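Local coordinates for protein 6-aminohexanoate-dimer hydrolase (Bacillus anthracis, PDB 4GB7) that probably hydrolyses the amide bond of 6-aminohexanoate dimers or related substrates, as a putative serine hydrolase of the beta-lactamase family, at residues P227-D232 with D292-E297. Sequence-based numbering, arbitrary orientation.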
loop_
_atom_site.group_PDB
_atom_site.type_symbol
_atom_site.label_atom_id
_atom_site.label_comp_id
_atom_site.label_asym_id
_atom_site.label_seq_id
_atom_site.Cartn_x
_atom_site.Cartn_y
_atom_site.Cartn_z
ATOM N N PRO A 227 -13.363 16.289 10.543
ATOM C CA PRO A 227 -12.288 16.922 9.761
ATOM C C PRO A 227 -12.718 17.324 8.347
ATOM O O PRO A 227 -13.484 16.586 7.684
ATOM C CB PRO A 227 -11.193 15.839 9.788
ATOM C CG PRO A 227 -11.971 14.563 9.862
ATOM C CD PRO A 227 -13.007 14.901 10.899
HETATM N N MSE A 228 -12.233 18.481 7.876
HETATM C CA MSE A 228 -12.576 18.992 6.541
HETATM C C MSE A 228 -11.478 18.774 5.505
HETATM O O MSE A 228 -11.720 18.900 4.316
HETATM C CB MSE A 228 -12.944 20.492 6.618
HETATM C CG MSE A 228 -14.159 20.840 7.533
HETATM SE SE MSE A 228 -15.806 20.002 6.890
HETATM C CE MSE A 228 -16.139 21.204 5.361
ATOM N N LYS A 229 -10.287 18.429 5.990
ATOM C CA LYS A 229 -9.145 18.096 5.178
ATOM C C LYS A 229 -8.301 17.141 6.001
ATOM O O LYS A 229 -8.465 17.065 7.206
ATOM C CB LYS A 229 -8.389 19.356 4.817
ATOM C CG LYS A 229 -7.793 20.093 5.985
ATOM C CD LYS A 229 -7.122 21.367 5.513
ATOM C CE LYS A 229 -6.445 22.096 6.642
ATOM N NZ LYS A 229 -5.563 23.176 6.145
ATOM N N ILE A 230 -7.379 16.425 5.360
ATOM C CA ILE A 230 -6.578 15.393 6.038
ATOM C C ILE A 230 -5.841 15.926 7.282
ATOM O O ILE A 230 -5.825 15.273 8.331
ATOM C CB ILE A 230 -5.609 14.714 5.039
ATOM C CG1 ILE A 230 -6.386 13.897 4.004
ATOM C CG2 ILE A 230 -4.599 13.804 5.759
ATOM C CD1 ILE A 230 -5.503 13.511 2.834
ATOM N N TYR A 231 -5.240 17.102 7.189
ATOM C CA TYR A 231 -4.508 17.580 8.327
ATOM C C TYR A 231 -5.375 17.854 9.550
ATOM O O TYR A 231 -4.883 17.756 10.697
ATOM C CB TYR A 231 -3.703 18.821 7.961
ATOM C CG TYR A 231 -2.650 18.650 6.867
ATOM C CD1 TYR A 231 -2.107 17.411 6.546
ATOM C CD2 TYR A 231 -2.192 19.736 6.162
ATOM C CE1 TYR A 231 -1.153 17.274 5.570
ATOM C CE2 TYR A 231 -1.212 19.601 5.174
ATOM C CZ TYR A 231 -0.700 18.373 4.875
ATOM O OH TYR A 231 0.274 18.224 3.910
ATOM N N ASP A 232 -6.638 18.198 9.324
ATOM C CA ASP A 232 -7.615 18.345 10.427
ATOM C C ASP A 232 -7.731 17.064 11.254
ATOM O O ASP A 232 -7.841 17.079 12.479
ATOM C CB ASP A 232 -9.012 18.693 9.897
ATOM C CG ASP A 232 -9.140 20.109 9.370
ATOM O OD1 ASP A 232 -8.196 20.958 9.494
ATOM O OD2 ASP A 232 -10.255 20.360 8.839
ATOM N N ASP A 292 -7.680 15.077 -0.699
ATOM C CA ASP A 292 -8.727 15.866 -0.064
ATOM C C ASP A 292 -9.054 17.110 -0.920
ATOM O O ASP A 292 -8.472 17.323 -1.998
ATOM C CB ASP A 292 -8.371 16.158 1.433
ATOM C CG ASP A 292 -7.268 17.145 1.623
ATOM O OD1 ASP A 292 -6.978 17.898 0.693
ATOM O OD2 ASP A 292 -6.723 17.184 2.778
ATOM N N GLU A 293 -9.999 17.919 -0.445
ATOM C CA GLU A 293 -10.494 19.049 -1.228
ATOM C C GLU A 293 -9.422 20.120 -1.383
ATOM O O GLU A 293 -9.539 20.985 -2.256
ATOM C CB GLU A 293 -11.690 19.656 -0.558
ATOM C CG GLU A 293 -12.938 18.827 -0.562
ATOM C CD GLU A 293 -13.922 19.361 0.471
ATOM O OE1 GLU A 293 -13.818 19.035 1.704
ATOM O OE2 GLU A 293 -14.793 20.142 0.030
ATOM N N THR A 294 -8.391 20.061 -0.540
ATOM C CA THR A 294 -7.259 20.961 -0.650
ATOM C C THR A 294 -6.108 20.449 -1.512
ATOM O O THR A 294 -5.053 21.071 -1.588
ATOM C CB THR A 294 -6.777 21.461 0.728
ATOM O OG1 THR A 294 -6.080 20.448 1.452
ATOM C CG2 THR A 294 -7.950 22.029 1.521
ATOM N N LYS A 295 -6.358 19.351 -2.232
ATOM C CA LYS A 295 -5.371 18.708 -3.112
ATOM C C LYS A 295 -4.164 18.122 -2.361
ATOM O O LYS A 295 -3.081 17.861 -2.947
ATOM C CB LYS A 295 -4.949 19.625 -4.270
ATOM C CG LYS A 295 -6.094 20.166 -5.114
ATOM C CD LYS A 295 -7.047 19.069 -5.653
ATOM C CE LYS A 295 -6.410 17.805 -6.316
ATOM N NZ LYS A 295 -5.801 18.113 -7.665
ATOM N N ILE A 296 -4.378 17.848 -1.073
ATOM C CA ILE A 296 -3.420 17.059 -0.295
ATOM C C ILE A 296 -3.728 15.590 -0.493
ATOM O O ILE A 296 -4.856 15.130 -0.251
ATOM C CB ILE A 296 -3.457 17.425 1.206
ATOM C CG1 ILE A 296 -2.980 18.863 1.437
ATOM C CG2 ILE A 296 -2.632 16.459 2.032
ATOM C CD1 ILE A 296 -1.593 19.190 0.954
ATOM N N GLU A 297 -2.695 14.827 -0.866
ATOM C CA GLU A 297 -2.881 13.427 -1.191
ATOM C C GLU A 297 -3.151 12.584 0.072
ATOM O O GLU A 297 -2.619 12.868 1.129
ATOM C CB GLU A 297 -1.639 12.827 -1.868
ATOM C CG GLU A 297 -1.174 13.539 -3.135
ATOM C CD GLU A 297 -0.223 14.679 -2.932
ATOM O OE1 GLU A 297 -0.031 15.136 -1.775
ATOM O OE2 GLU A 297 0.262 15.178 -3.994
HETATM O O HOH W 1 -5.030 18.384 4.526
#
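Asp-292 presents its carboxylate to the start of helix 230-235, where OD2 accepts a nearly straight hydrogen bond from the backbone N of Ile-230 (2.8 Å, 167°), met on the anti side and close to the carboxylate plane. A water donates to Asp-292 OD2 (2.7 Å) and accepts from the backbone N of Tyr-231, so two N-H groups of the first helical turn are satisfied from the loop. The other oxygen, OD1, is turned into its own loop and gripped by three donors: the N and OG1 of Thr-294 and the N of Ile-296. The carboxylate is thereby fixed in rotation, and the helix N-terminus would favour its negative charge. Beside this polar centre, Ile-230 CD1 lies beside the backbone O atoms of Ile-296 (3.5 Å) and Glu-297 and touches Ile-296 CG2 (4.2 Å). Ile-296 crosses the Tyr-231 side chain at about a right angle, CG2 lying 3.9 Å from ring atom CE1 and CD1 3.6 Å from OH; that hydroxyl is hydrogen-bonded to Arg-262. An Asx turn within a type I beta turn, Asp-292 to Lys-295, ties the loop between strands 287-290 and 303-305 to the helix start, where Lys-229 is the N-cap.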